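Local coordinates for protein PHOX (PDB 4A9V) that hydrolyses phosphate monoesters as an alkaline phosphatase, using an iron-calcium cofactor held at the centre of a beta-propeller, at residues Glu159-Ser164 with Val367-Arg372; Gly174-Cys179 with Asp198-Ser203; Gln213-Val218 with Gly295-Lys300; Ser359-Gln364 with Ala375-Ala380. All blocks are in the same frame, centred on the assembly; numbering follows the deposited sequence.

Contact 1 of 4, residues Glu159-Ser164 with Val367-Arg372; sequences ELMKTS and VLIHAR
CG of Leu160 (chi1 -72°) and CG1 of Ile369 (chi1 -63°) both lie beside the backbone N of their own residue; from there the isoleucine chain extends and carries its CD1 methyl out to the short 3-10 turn 159-161, while the leucine turns its side chain toward the helix junction. Here two peripheral pieces of the beta-propeller meet, a loop between strands 148-152 and 171-173 and the junction of helices 364-369 and 371-377. That methyl meets two neighbours, with CB of Leu160 3.9 Å from Ile369 CD1 and SD of Met161 4.0 Å from the same carbon. Met161 is bent at both chi2 and chi3, and its chain runs past Ile369 in the opposite direction.

The contact is wholly apolar across the two segments, while their backbones are tied elsewhere: Leu160 O and Met161 O accept hydrogen bonds from Asn244 and Arg245, and Ile369 O takes one from Arg269. His370, the residue at which helix 364-369 ends and which precedes helix 371-377, adds the last touch: its side chain crosses that of Leu160 at about a right angle, and CE1 of His370 comes within 4.2 Å of Leu160 CD1.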
loop_
_atom_site.group_PDB
_atom_site.type_symbol
_atom_site.label_atom_id
_atom_site.label_comp_id
_atom_site.label_asym_id
_atom_site.label_seq_id
_atom_site.Cartn_x
_atom_site.Cartn_y
_atom_site.Cartn_z
ATOM N N GLU A 159 1.231 12.747 -25.646
ATOM C CA GLU A 159 2.570 12.540 -26.192
ATOM C C GLU A 159 3.524 11.874 -25.191
ATOM O O GLU A 159 4.303 10.998 -25.562
ATOM C CB GLU A 159 3.153 13.873 -26.651
ATOM C CG GLU A 159 2.634 14.340 -28.004
ATOM C CD GLU A 159 2.835 13.311 -29.103
ATOM O OE1 GLU A 159 4.001 13.055 -29.473
ATOM O OE2 GLU A 159 1.827 12.914 -29.725
ATOM N N LEU A 160 3.460 12.281 -23.926
ATOM C CA LEU A 160 4.367 11.746 -22.906
ATOM C C LEU A 160 4.089 10.281 -22.567
ATOM O O LEU A 160 4.881 9.639 -21.878
ATOM C CB LEU A 160 4.275 12.568 -21.622
ATOM C CG LEU A 160 4.899 13.960 -21.685
ATOM C CD1 LEU A 160 4.596 14.725 -20.408
ATOM C CD2 LEU A 160 6.396 13.872 -21.929
ATOM N N MET A 161 2.952 9.771 -23.029
ATOM C CA MET A 161 2.529 8.406 -22.728
ATOM C C MET A 161 2.715 7.471 -23.919
ATOM O O MET A 161 2.336 6.309 -23.857
ATOM C CB MET A 161 1.064 8.386 -22.286
ATOM C CG MET A 161 0.782 9.277 -21.093
ATOM S SD MET A 161 1.524 8.689 -19.552
ATOM C CE MET A 161 0.285 7.511 -19.039
ATOM N N LYS A 162 3.279 7.989 -25.003
ATOM C CA LYS A 162 3.529 7.201 -26.204
ATOM C C LYS A 162 4.950 6.645 -26.203
ATOM O O LYS A 162 5.897 7.332 -25.837
ATOM C CB LYS A 162 3.310 8.062 -27.453
ATOM C CG LYS A 162 1.876 8.546 -27.625
ATOM C CD LYS A 162 1.745 9.499 -28.801
ATOM C CE LYS A 162 0.306 9.955 -28.972
ATOM N NZ LYS A 162 0.143 10.859 -30.143
ATOM N N THR A 163 5.092 5.405 -26.659
ATOM C CA THR A 163 6.395 4.773 -26.790
ATOM C C THR A 163 6.481 4.110 -28.160
ATOM O O THR A 163 5.483 3.998 -28.872
ATOM C CB THR A 163 6.583 3.682 -25.729
ATOM O OG1 THR A 163 5.589 2.677 -25.931
ATOM C CG2 THR A 163 6.470 4.255 -24.326
ATOM N N SER A 164 7.641 3.565 -28.495
ATOM C CA SER A 164 7.787 2.876 -29.769
ATOM C C SER A 164 6.852 1.677 -29.866
ATOM O O SER A 164 6.293 1.396 -30.925
ATOM C CB SER A 164 9.228 2.419 -29.976
ATOM O OG SER A 164 9.662 1.600 -28.908
ATOM N N VAL A 367 0.055 17.978 -15.786
ATOM C CA VAL A 367 -0.187 18.165 -14.363
ATOM C C VAL A 367 -0.299 16.817 -13.654
ATOM O O VAL A 367 0.247 16.631 -12.567
ATOM C CB VAL A 367 -1.446 19.023 -14.120
ATOM C CG1 VAL A 367 -1.748 19.126 -12.633
ATOM C CG2 VAL A 367 -1.267 20.408 -14.728
ATOM N N LEU A 368 -1.004 15.878 -14.272
ATOM C CA LEU A 368 -1.237 14.572 -13.659
ATOM C C LEU A 368 0.001 13.672 -13.732
ATOM O O LEU A 368 0.380 13.039 -12.744
ATOM C CB LEU A 368 -2.432 13.896 -14.331
ATOM C CG LEU A 368 -3.758 14.638 -14.145
ATOM C CD1 LEU A 368 -4.795 14.095 -15.112
ATOM C CD2 LEU A 368 -4.232 14.550 -12.707
ATOM N N ILE A 369 0.658 13.642 -14.887
ATOM C CA ILE A 369 1.861 12.837 -15.066
ATOM C C ILE A 369 2.960 13.324 -14.115
ATOM O O ILE A 369 3.738 12.529 -13.588
ATOM C CB ILE A 369 2.322 12.878 -16.539
ATOM C CG1 ILE A 369 1.258 12.261 -17.456
ATOM C CG2 ILE A 369 3.652 12.161 -16.714
ATOM C CD1 ILE A 369 1.443 12.595 -18.922
ATOM N N HIS A 370 3.003 14.637 -13.905
ATOM C CA HIS A 370 3.990 15.273 -13.039
ATOM C C HIS A 370 3.337 15.885 -11.827
ATOM O O HIS A 370 3.712 16.969 -11.373
ATOM C CB HIS A 370 4.768 16.316 -13.829
ATOM C CG HIS A 370 5.572 15.722 -14.946
ATOM N ND1 HIS A 370 5.912 16.410 -16.052
ATOM C CD2 HIS A 370 6.143 14.460 -15.077
ATOM C CE1 HIS A 370 6.649 15.622 -16.857
ATOM N NE2 HIS A 370 6.780 14.426 -16.263
ATOM N N ALA A 371 2.454 15.122 -11.193
ATOM C CA ALA A 371 1.699 15.615 -10.050
ATOM C C ALA A 371 2.606 16.103 -8.919
ATOM O O ALA A 371 2.274 17.073 -8.247
ATOM C CB ALA A 371 0.750 14.547 -9.553
ATOM N N ARG A 372 3.738 15.434 -8.691
ATOM C CA ARG A 372 4.647 15.869 -7.635
ATOM C C ARG A 372 5.085 17.312 -7.875
ATOM O O ARG A 372 5.206 18.098 -6.934
ATOM C CB ARG A 372 5.883 14.970 -7.584
ATOM C CG ARG A 372 5.657 13.614 -6.940
ATOM C CD ARG A 372 6.964 12.851 -6.806
ATOM N NE ARG A 372 6.806 11.679 -5.969
ATOM C CZ ARG A 372 7.802 10.901 -5.578
ATOM N NH1 ARG A 372 9.037 11.093 -6.031
ATOM N NH2 ARG A 372 7.563 9.947 -4.697
#

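Contact 2 of 4, residues Gly174-Cys179 with Asp198-Ser203; sequences GTFQNC and DCFGSS. With FEO (mu-oxo-diiron), chain S.
Phe176 is the first residue of 174-179 to touch Asp198-Ser203, and it does so with one side of its ring. CD1 of Phe176 lies 3.9 Å from Cys199 SG, a sulfur-aromatic contact in which the sulfur sits obliquely to the ring, 54° off its normal. Farther out, CZ of Phe176 is 4.0 Å from CE1 of Phe200, which comes at the edge of the Phe176 ring; the two phenylalanine side chains cross at about a right angle. The ring reaches this place with CG between the backbone N and the carbonyl carbon (chi1 52°).

Gln177 follows with a left-handed backbone (phi and psi both positive) and a side chain bent at chi2. Cys199 SG sits against both the Phe176 ring and this bent chain, whose CG is nearest, with Gln177 CG 3.7 Å from the sulfur. The polar end carries on to a water that donates to both Gln177 OE1, at 2.8 Å, and Asp198 OD2, at 2.9 Å, bridging the segments; the other carboxylate oxygen of Asp198 pairs with Arg223. Asn178 turns back to Thr175, giving its ND2 to OG1.

Cys179 ends the walk at the cofactor: SG binds one iron of the mu-oxo-diiron group at 2.5 Å (Cys179 SG to FE1), alongside Glu90, Glu194 and two waters. The backbone here enters strand 178-183, the outermost strand of its propeller sheet, paired antiparallel with 189-193, whereas 198-203 belongs to the loop running from that second strand toward helix 211-216.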
loop_
_atom_site.group_PDB
_atom_site.type_symbol
_atom_site.label_atom_id
_atom_site.label_comp_id
_atom_site.label_asym_id
_atom_site.label_seq_id
_atom_site.Cartn_x
_atom_site.Cartn_y
_atom_site.Cartn_z
ATOM N N GLY A 174 1.617 -4.237 -18.099
ATOM C CA GLY A 174 1.925 -4.509 -16.711
ATOM C C GLY A 174 1.438 -3.487 -15.716
ATOM O O GLY A 174 1.308 -2.291 -16.008
ATOM N N THR A 175 1.185 -3.998 -14.518
ATOM C CA THR A 175 1.247 -3.243 -13.291
ATOM C C THR A 175 2.180 -4.012 -12.363
ATOM O O THR A 175 2.206 -5.248 -12.392
ATOM C CB THR A 175 -0.171 -3.071 -12.695
ATOM O OG1 THR A 175 -0.127 -2.235 -11.545
ATOM C CG2 THR A 175 -0.803 -4.399 -12.318
ATOM N N PHE A 176 3.093 -3.289 -11.723
ATOM C CA PHE A 176 4.108 -3.909 -10.891
ATOM C C PHE A 176 4.459 -2.958 -9.746
ATOM O O PHE A 176 3.947 -1.840 -9.690
ATOM C CB PHE A 176 5.346 -4.328 -11.719
ATOM C CG PHE A 176 5.925 -3.229 -12.586
ATOM C CD1 PHE A 176 6.763 -2.265 -12.040
ATOM C CD2 PHE A 176 5.669 -3.181 -13.944
ATOM C CE1 PHE A 176 7.276 -1.245 -12.820
ATOM C CE2 PHE A 176 6.213 -2.186 -14.738
ATOM C CZ PHE A 176 6.983 -1.195 -14.167
ATOM N N GLN A 177 5.198 -3.453 -8.762
ATOM C CA GLN A 177 5.473 -2.688 -7.545
ATOM C C GLN A 177 4.156 -2.227 -6.913
ATOM O O GLN A 177 4.061 -1.173 -6.281
ATOM C CB GLN A 177 6.461 -1.545 -7.798
ATOM C CG GLN A 177 7.867 -2.034 -8.135
ATOM C CD GLN A 177 8.704 -2.520 -6.951
ATOM O OE1 GLN A 177 9.798 -3.054 -7.153
ATOM N NE2 GLN A 177 8.304 -2.177 -5.741
ATOM N N ASN A 178 3.215 -3.159 -6.896
ATOM C CA ASN A 178 1.881 -2.959 -6.335
ATOM C C ASN A 178 1.901 -3.034 -4.819
ATOM O O ASN A 178 2.147 -4.093 -4.242
ATOM C CB ASN A 178 0.925 -4.014 -6.870
ATOM C CG ASN A 178 0.856 -3.994 -8.362
ATOM O OD1 ASN A 178 1.795 -4.420 -9.037
ATOM N ND2 ASN A 178 -0.165 -3.324 -8.883
ATOM N N CYS A 179 1.674 -1.888 -4.192
ATOM C CA CYS A 179 1.858 -1.706 -2.768
ATOM C C CYS A 179 0.540 -1.997 -2.058
ATOM O O CYS A 179 0.256 -3.146 -1.724
ATOM C CB CYS A 179 2.378 -0.292 -2.518
ATOM S SG CYS A 179 2.689 0.074 -0.793
ATOM N N ASP A 198 12.110 2.137 -9.301
ATOM C CA ASP A 198 13.215 1.239 -8.943
ATOM C C ASP A 198 13.563 0.307 -10.097
ATOM O O ASP A 198 14.686 -0.195 -10.180
ATOM C CB ASP A 198 12.832 0.378 -7.738
ATOM C CG ASP A 198 12.726 1.165 -6.446
ATOM O OD1 ASP A 198 12.892 2.404 -6.459
ATOM O OD2 ASP A 198 12.472 0.522 -5.405
ATOM N N CYS A 199 12.559 -0.012 -10.909
ATOM C CA CYS A 199 12.656 -1.056 -11.924
ATOM C C CYS A 199 13.314 -0.583 -13.211
ATOM O O CYS A 199 13.560 -1.389 -14.101
ATOM C CB CYS A 199 11.260 -1.586 -12.233
ATOM S SG CYS A 199 10.447 -2.335 -10.817
ATOM N N PHE A 200 13.530 0.725 -13.332
ATOM C CA PHE A 200 14.082 1.304 -14.551
ATOM C C PHE A 200 15.562 1.606 -14.380
ATOM O O PHE A 200 16.036 1.866 -13.280
ATOM C CB PHE A 200 13.319 2.578 -14.907
ATOM C CG PHE A 200 11.901 2.324 -15.342
ATOM C CD1 PHE A 200 10.901 2.093 -14.407
ATOM C CD2 PHE A 200 11.583 2.229 -16.689
ATOM C CE1 PHE A 200 9.621 1.769 -14.813
ATOM C CE2 PHE A 200 10.304 1.906 -17.102
ATOM C CZ PHE A 200 9.324 1.659 -16.158
ATOM N N GLY A 201 16.297 1.506 -15.473
ATOM C CA GLY A 201 17.694 1.913 -15.489
ATOM C C GLY A 201 18.048 2.409 -16.869
ATOM O O GLY A 201 17.160 2.751 -17.643
ATOM N N SER A 202 19.334 2.443 -17.189
ATOM C CA SER A 202 19.744 2.790 -18.527
ATOM C C SER A 202 21.001 2.028 -18.891
ATOM O O SER A 202 21.864 1.790 -18.041
ATOM C CB SER A 202 20.005 4.291 -18.645
ATOM O OG SER A 202 20.446 4.605 -19.954
ATOM N N SER A 203 21.110 1.671 -20.164
ATOM C CA SER A 203 22.341 1.107 -20.693
ATOM C C SER A 203 23.463 2.141 -20.756
ATOM O O SER A 203 24.617 1.781 -20.930
ATOM C CB SER A 203 22.096 0.493 -22.070
ATOM O OG SER A 203 21.358 1.357 -22.913
HETATM FE FE1 FEO S . 5.047 -0.529 -0.479
HETATM FE FE2 FEO S . 5.252 2.488 1.230
HETATM O O FEO S . 5.222 0.560 1.132
HETATM O O HOH W 1 11.835 -2.257 -5.346
HETATM O O HOH W 2 4.626 -2.098 0.944
HETATM O O HOH W 3 7.250 -0.811 -0.009
#

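Contact 3 of 4, residues Gln213-Val218 with Gly295-Lys300; sequences QKRYGV and GEFIYK
Arg215 and Glu296 reach for each other from opposite directions and meet with their flat groups nearly coplanar, the guanidinium and carboxylate planes 22° apart. The arginine grips side-on, with NE and NH2, one nitrogen to each oxygen. Arg215 NE donates to Glu296 OE2 at 2.8 Å in an almost straight bond (173°), using the syn lone pair of that oxygen. Arg215 NH2 donates to Glu296 OE1 at 2.9 Å; this oxygen is also met on its syn side, though somewhat out of the carboxylate plane. Two bonds fix the rotation of both groups, and the opposite charges would be expected to keep the glutamate ionised in this buried setting.

Getting there takes a bend at chi2 in each chain. Arg215 first extends with CG opposite its backbone N (chi1 172°), then turns. Beyond the carboxylate, the edge of the guanidinium runs up to Phe297: Arg215 NH2 is 3.5 Å from CE2 of Phe297, the ring carbon lying in the guanidinium plane. The remaining nitrogen, NH1, bonds to the hydroxyl of Ser376, so all three nitrogens have a partner.

The helix carrying Arg215 finishes just afterwards in a Schellman motif at Gly217. Contact 3 thus fastens the last turn of helix 211-216 to the start of strand 296-303, where the chain turns a corner at Gly295. Helix 371-377 packs against both, with Leu373 touching Arg215 and Ala375 touching Phe297 and Tyr299, and strand 322-329 lies beside Phe297 through Val326.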
loop_
_atom_site.group_PDB
_atom_site.type_symbol
_atom_site.label_atom_id
_atom_site.label_comp_id
_atom_site.label_asym_id
_atom_site.label_seq_id
_atom_site.Cartn_x
_atom_site.Cartn_y
_atom_site.Cartn_z
ATOM N N GLN A 213 12.034 13.567 -14.352
ATOM C CA GLN A 213 12.586 12.247 -14.119
ATOM C C GLN A 213 13.381 12.189 -12.818
ATOM O O GLN A 213 13.207 11.276 -12.013
ATOM C CB GLN A 213 13.444 11.828 -15.310
ATOM C CG GLN A 213 12.628 11.615 -16.574
ATOM C CD GLN A 213 13.470 11.508 -17.826
ATOM O OE1 GLN A 213 14.592 12.016 -17.890
ATOM N NE2 GLN A 213 12.893 10.928 -18.864
ATOM N N LYS A 214 14.142 13.239 -12.539
ATOM C CA LYS A 214 14.906 13.308 -11.302
ATOM C C LYS A 214 14.004 13.392 -10.072
ATOM O O LYS A 214 14.275 12.751 -9.063
ATOM C CB LYS A 214 15.875 14.489 -11.341
ATOM C CG LYS A 214 17.054 14.245 -12.261
ATOM C CD LYS A 214 18.044 15.387 -12.240
ATOM C CE LYS A 214 19.259 15.039 -13.071
ATOM N NZ LYS A 214 20.199 16.179 -13.146
ATOM N N ARG A 215 12.910 14.143 -10.166
ATOM C CA ARG A 215 12.015 14.297 -9.024
ATOM C C ARG A 215 11.367 12.962 -8.648
ATOM O O ARG A 215 11.022 12.741 -7.484
ATOM C CB ARG A 215 10.951 15.366 -9.313
ATOM C CG ARG A 215 9.858 15.483 -8.262
ATOM C CD ARG A 215 10.380 15.877 -6.882
ATOM N NE ARG A 215 9.298 16.020 -5.904
ATOM C CZ ARG A 215 8.522 17.094 -5.796
ATOM N NH1 ARG A 215 8.768 18.166 -6.537
ATOM N NH2 ARG A 215 7.537 17.117 -4.914
ATOM N N TYR A 216 11.175 12.087 -9.629
ATOM C CA TYR A 216 10.594 10.784 -9.369
ATOM C C TYR A 216 11.641 9.727 -9.021
ATOM O O TYR A 216 11.288 8.638 -8.578
ATOM C CB TYR A 216 9.710 10.354 -10.543
ATOM C CG TYR A 216 8.353 11.035 -10.543
ATOM C CD1 TYR A 216 8.221 12.385 -10.845
ATOM C CD2 TYR A 216 7.216 10.344 -10.162
ATOM C CE1 TYR A 216 6.987 13.012 -10.789
ATOM C CE2 TYR A 216 5.978 10.962 -10.104
ATOM C CZ TYR A 216 5.867 12.298 -10.422
ATOM O OH TYR A 216 4.663 12.959 -10.352
ATOM N N GLY A 217 12.922 10.073 -9.123
ATOM C CA GLY A 217 13.973 9.291 -8.482
ATOM C C GLY A 217 14.548 8.168 -9.330
ATOM O O GLY A 217 15.204 7.271 -8.803
ATOM N N VAL A 218 14.385 8.245 -10.644
ATOM C CA VAL A 218 14.980 7.243 -11.529
ATOM C C VAL A 218 16.502 7.363 -11.543
ATOM O O VAL A 218 17.041 8.452 -11.359
ATOM C CB VAL A 218 14.403 7.348 -12.957
ATOM C CG1 VAL A 218 14.850 8.629 -13.635
ATOM C CG2 VAL A 218 14.741 6.124 -13.787
ATOM N N GLY A 295 9.455 13.461 2.474
ATOM C CA GLY A 295 9.211 14.817 2.028
ATOM C C GLY A 295 8.200 14.977 0.903
ATOM O O GLY A 295 8.083 16.072 0.351
ATOM N N GLU A 296 7.431 13.928 0.602
ATOM C CA GLU A 296 6.373 14.027 -0.409
ATOM C C GLU A 296 4.996 14.176 0.262
ATOM O O GLU A 296 4.907 14.500 1.454
ATOM C CB GLU A 296 6.438 12.849 -1.386
ATOM C CG GLU A 296 7.677 12.864 -2.273
ATOM C CD GLU A 296 7.728 13.969 -3.323
ATOM O OE1 GLU A 296 6.749 14.715 -3.538
ATOM O OE2 GLU A 296 8.764 14.037 -4.014
ATOM N N PHE A 297 3.929 14.122 -0.535
ATOM C CA PHE A 297 2.664 14.736 -0.162
ATOM C C PHE A 297 1.511 13.741 0.020
ATOM O O PHE A 297 1.599 12.554 -0.328
ATOM C CB PHE A 297 2.265 15.783 -1.199
ATOM C CG PHE A 297 3.364 16.761 -1.533
ATOM C CD1 PHE A 297 4.040 17.430 -0.526
ATOM C CD2 PHE A 297 3.688 17.050 -2.854
ATOM C CE1 PHE A 297 4.991 18.386 -0.828
ATOM C CE2 PHE A 297 4.675 17.976 -3.159
ATOM C CZ PHE A 297 5.337 18.631 -2.141
ATOM N N ILE A 298 0.410 14.268 0.556
ATOM C CA ILE A 298 -0.873 13.575 0.659
ATOM C C ILE A 298 -1.871 14.235 -0.292
ATOM O O ILE A 298 -1.978 15.460 -0.346
ATOM C CB ILE A 298 -1.402 13.633 2.107
ATOM C CG1 ILE A 298 -0.455 12.873 3.042
ATOM C CG2 ILE A 298 -2.816 13.070 2.190
ATOM C CD1 ILE A 298 -0.692 13.135 4.513
ATOM N N TYR A 299 -2.599 13.398 -1.027
ATOM C CA TYR A 299 -3.490 13.818 -2.107
ATOM C C TYR A 299 -4.932 13.359 -1.853
ATOM O O TYR A 299 -5.195 12.469 -1.039
ATOM C CB TYR A 299 -3.014 13.257 -3.455
ATOM C CG TYR A 299 -1.643 13.724 -3.885
ATOM C CD1 TYR A 299 -0.489 13.141 -3.365
ATOM C CD2 TYR A 299 -1.494 14.681 -4.882
ATOM C CE1 TYR A 299 0.767 13.544 -3.786
ATOM C CE2 TYR A 299 -0.242 15.063 -5.329
ATOM C CZ TYR A 299 0.881 14.503 -4.775
ATOM O OH TYR A 299 2.109 14.909 -5.245
ATOM N N LYS A 300 -5.863 13.937 -2.605
ATOM C CA LYS A 300 -7.289 13.633 -2.496
ATOM C C LYS A 300 -7.921 13.844 -3.868
ATOM O O LYS A 300 -7.835 14.930 -4.428
ATOM C CB LYS A 300 -7.936 14.565 -1.472
ATOM C CG LYS A 300 -9.440 14.460 -1.335
ATOM C CD LYS A 300 -9.943 15.666 -0.551
ATOM C CE LYS A 300 -11.434 15.626 -0.265
ATOM N NZ LYS A 300 -11.864 16.885 0.404
#

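Contact 4 of 4, residues Ser359-Gln364 with Ala375-Ala380; sequences SGFADQ and ASVVGA. With EDO (1,2-ethanediol), chain H.
The backbone of Ser359-Gln364 is irregular where it faces helix 371-377, passing through a positive phi at Gly360 (103°) before it enters helix 364-369 at Gln364. Ala375-Ala380 holds the last turn of the other helix and its exit: Gly379 takes a positive phi and closes a Schellman motif, with Ala380 N bonded to Ala375 O at 3.1 Å and Gly379 N to Ser376 O. The nearest CA atoms across the segments, of Ser359 and Val377, are 7.5 Å apart.

Val377 supplies the touching group from the helix. Its CG1 stands opposite the backbone N (chi1 168°), which leaves CG2 to meet the loop. CG2 of Val377 is 4.0 Å from CE1 of Phe361, approaching the edge of the ring near its plane, and the two side chains slide past each other in opposite directions. CB of Ser359 lies 4.1 Å from Val377 CG2, so this one methyl serves both loop residues. The hydroxyl of Ser359 is engaged elsewhere, with Gly354 O and Asp356 N, and the Phe361 ring continues inward onto Leu373 and Ala374 of the same helix.

At the far end of the loop, Asp363 N-caps helix 364-369, its OD1 accepting from Glu366 N. Gln364 NE2 bonds to Leu348 O and, at 3.2 Å, to O2 of a 1,2-ethanediol probably left from the crystallisation liquor. Together these pieces belong to a helical connection between strands 340-347 and 386-391 of the beta-propeller: a loop folded back by apolar contact on the second of two consecutive helices, the one that Gly379 ends with its Schellman motif.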
loop_
_atom_site.group_PDB
_atom_site.type_symbol
_atom_site.label_atom_id
_atom_site.label_comp_id
_atom_site.label_asym_id
_atom_site.label_seq_id
_atom_site.Cartn_x
_atom_site.Cartn_y
_atom_site.Cartn_z
ATOM N N SER A 359 5.167 27.563 -15.370
ATOM C CA SER A 359 5.708 26.686 -14.334
ATOM C C SER A 359 5.888 25.259 -14.851
ATOM O O SER A 359 6.305 24.376 -14.101
ATOM C CB SER A 359 4.815 26.697 -13.086
ATOM O OG SER A 359 3.482 26.335 -13.399
ATOM N N GLY A 360 5.753 25.086 -16.164
ATOM C CA GLY A 360 6.264 23.898 -16.845
ATOM C C GLY A 360 5.198 22.879 -17.213
ATOM O O GLY A 360 5.511 21.724 -17.479
ATOM N N PHE A 361 3.932 23.288 -17.181
ATOM C CA PHE A 361 2.829 22.371 -17.466
ATOM C C PHE A 361 2.049 22.860 -18.680
ATOM O O PHE A 361 1.452 23.933 -18.657
ATOM C CB PHE A 361 1.898 22.263 -16.259
ATOM C CG PHE A 361 2.602 21.911 -14.983
ATOM C CD1 PHE A 361 3.137 22.899 -14.183
ATOM C CD2 PHE A 361 2.802 20.589 -14.631
ATOM C CE1 PHE A 361 3.851 22.581 -13.048
ATOM C CE2 PHE A 361 3.476 20.266 -13.471
ATOM C CZ PHE A 361 4.037 21.262 -12.700
ATOM N N ALA A 362 2.102 22.093 -19.760
ATOM C CA ALA A 362 1.473 22.507 -21.010
ATOM C C ALA A 362 -0.044 22.354 -20.960
ATOM O O ALA A 362 -0.773 23.016 -21.699
ATOM C CB ALA A 362 2.040 21.707 -22.171
ATOM N N ASP A 363 -0.503 21.383 -20.182
ATOM C CA ASP A 363 -1.894 20.959 -20.209
ATOM C C ASP A 363 -2.171 20.105 -18.974
ATOM O O ASP A 363 -1.272 19.859 -18.174
ATOM C CB ASP A 363 -2.189 20.177 -21.493
ATOM C CG ASP A 363 -1.222 19.029 -21.714
ATOM O OD1 ASP A 363 -0.818 18.386 -20.731
ATOM O OD2 ASP A 363 -0.851 18.772 -22.877
ATOM N N GLN A 364 -3.424 19.701 -18.794
ATOM C CA GLN A 364 -3.816 18.980 -17.596
ATOM C C GLN A 364 -3.187 17.590 -17.550
ATOM O O GLN A 364 -2.842 17.108 -16.477
ATOM C CB GLN A 364 -5.340 18.888 -17.506
ATOM C CG GLN A 364 -5.843 18.143 -16.277
ATOM C CD GLN A 364 -5.467 18.809 -14.966
ATOM O OE1 GLN A 364 -4.971 19.934 -14.937
ATOM N NE2 GLN A 364 -5.762 18.129 -13.864
ATOM N N ALA A 375 2.246 19.794 -7.320
ATOM C CA ALA A 375 1.973 19.953 -5.901
ATOM C C ALA A 375 3.023 20.845 -5.219
ATOM O O ALA A 375 2.703 21.611 -4.313
ATOM C CB ALA A 375 1.904 18.589 -5.233
ATOM N N SER A 376 4.271 20.776 -5.667
ATOM C CA SER A 376 5.278 21.698 -5.161
ATOM C C SER A 376 4.957 23.141 -5.546
ATOM O O SER A 376 5.108 24.050 -4.737
ATOM C CB SER A 376 6.670 21.319 -5.662
ATOM O OG SER A 376 7.121 20.110 -5.072
ATOM N N VAL A 377 4.503 23.352 -6.777
ATOM C CA VAL A 377 4.159 24.704 -7.224
ATOM C C VAL A 377 3.108 25.331 -6.305
ATOM O O VAL A 377 3.190 26.513 -5.972
ATOM C CB VAL A 377 3.662 24.711 -8.687
ATOM C CG1 VAL A 377 3.027 26.049 -9.044
ATOM C CG2 VAL A 377 4.813 24.416 -9.627
ATOM N N VAL A 378 2.124 24.547 -5.878
ATOM C CA VAL A 378 1.025 25.103 -5.090
ATOM C C VAL A 378 1.296 25.095 -3.586
ATOM O O VAL A 378 0.468 25.547 -2.810
ATOM C CB VAL A 378 -0.324 24.401 -5.366
ATOM C CG1 VAL A 378 -0.600 24.343 -6.857
ATOM C CG2 VAL A 378 -0.370 23.015 -4.738
ATOM N N GLY A 379 2.477 24.633 -3.184
ATOM C CA GLY A 379 2.903 24.728 -1.788
ATOM C C GLY A 379 2.295 23.674 -0.874
ATOM O O GLY A 379 1.998 23.947 0.290
ATOM N N ALA A 380 2.233 22.438 -1.356
ATOM C CA ALA A 380 1.888 21.313 -0.496
ATOM C C ALA A 380 2.909 21.168 0.639
ATOM O O ALA A 380 4.082 21.522 0.487
ATOM C CB ALA A 380 1.821 20.043 -1.329
HETATM C C1 EDO H . -10.201 15.153 -14.594
HETATM O O1 EDO H . -11.524 15.669 -14.841
HETATM C C2 EDO H . -9.194 16.298 -14.617
HETATM O O2 EDO H . -7.865 15.831 -14.341
#

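Three of the contacts gather round helix 371-377: contacts 1 and 4 use it directly, and contact 3 leans on it. Arg372 of contact 1 also donates to the backbone of Arg215, and Tyr216 OH takes the Arg372 amide. Contacts 2 and 3 are buried, each centred about 16 Å from the chain centre, but differ in chemistry: contact 2 is mainly apolar and sulfur-aromatic with one bridging water, next to the cofactor ligand Cys179, whereas contact 3 alone has a direct salt bridge between its segments. Contacts 1 and 4 lie farther out, only partly buried, and are apolar. Contact 2 touches contact 3 where Phe200 meets Val218.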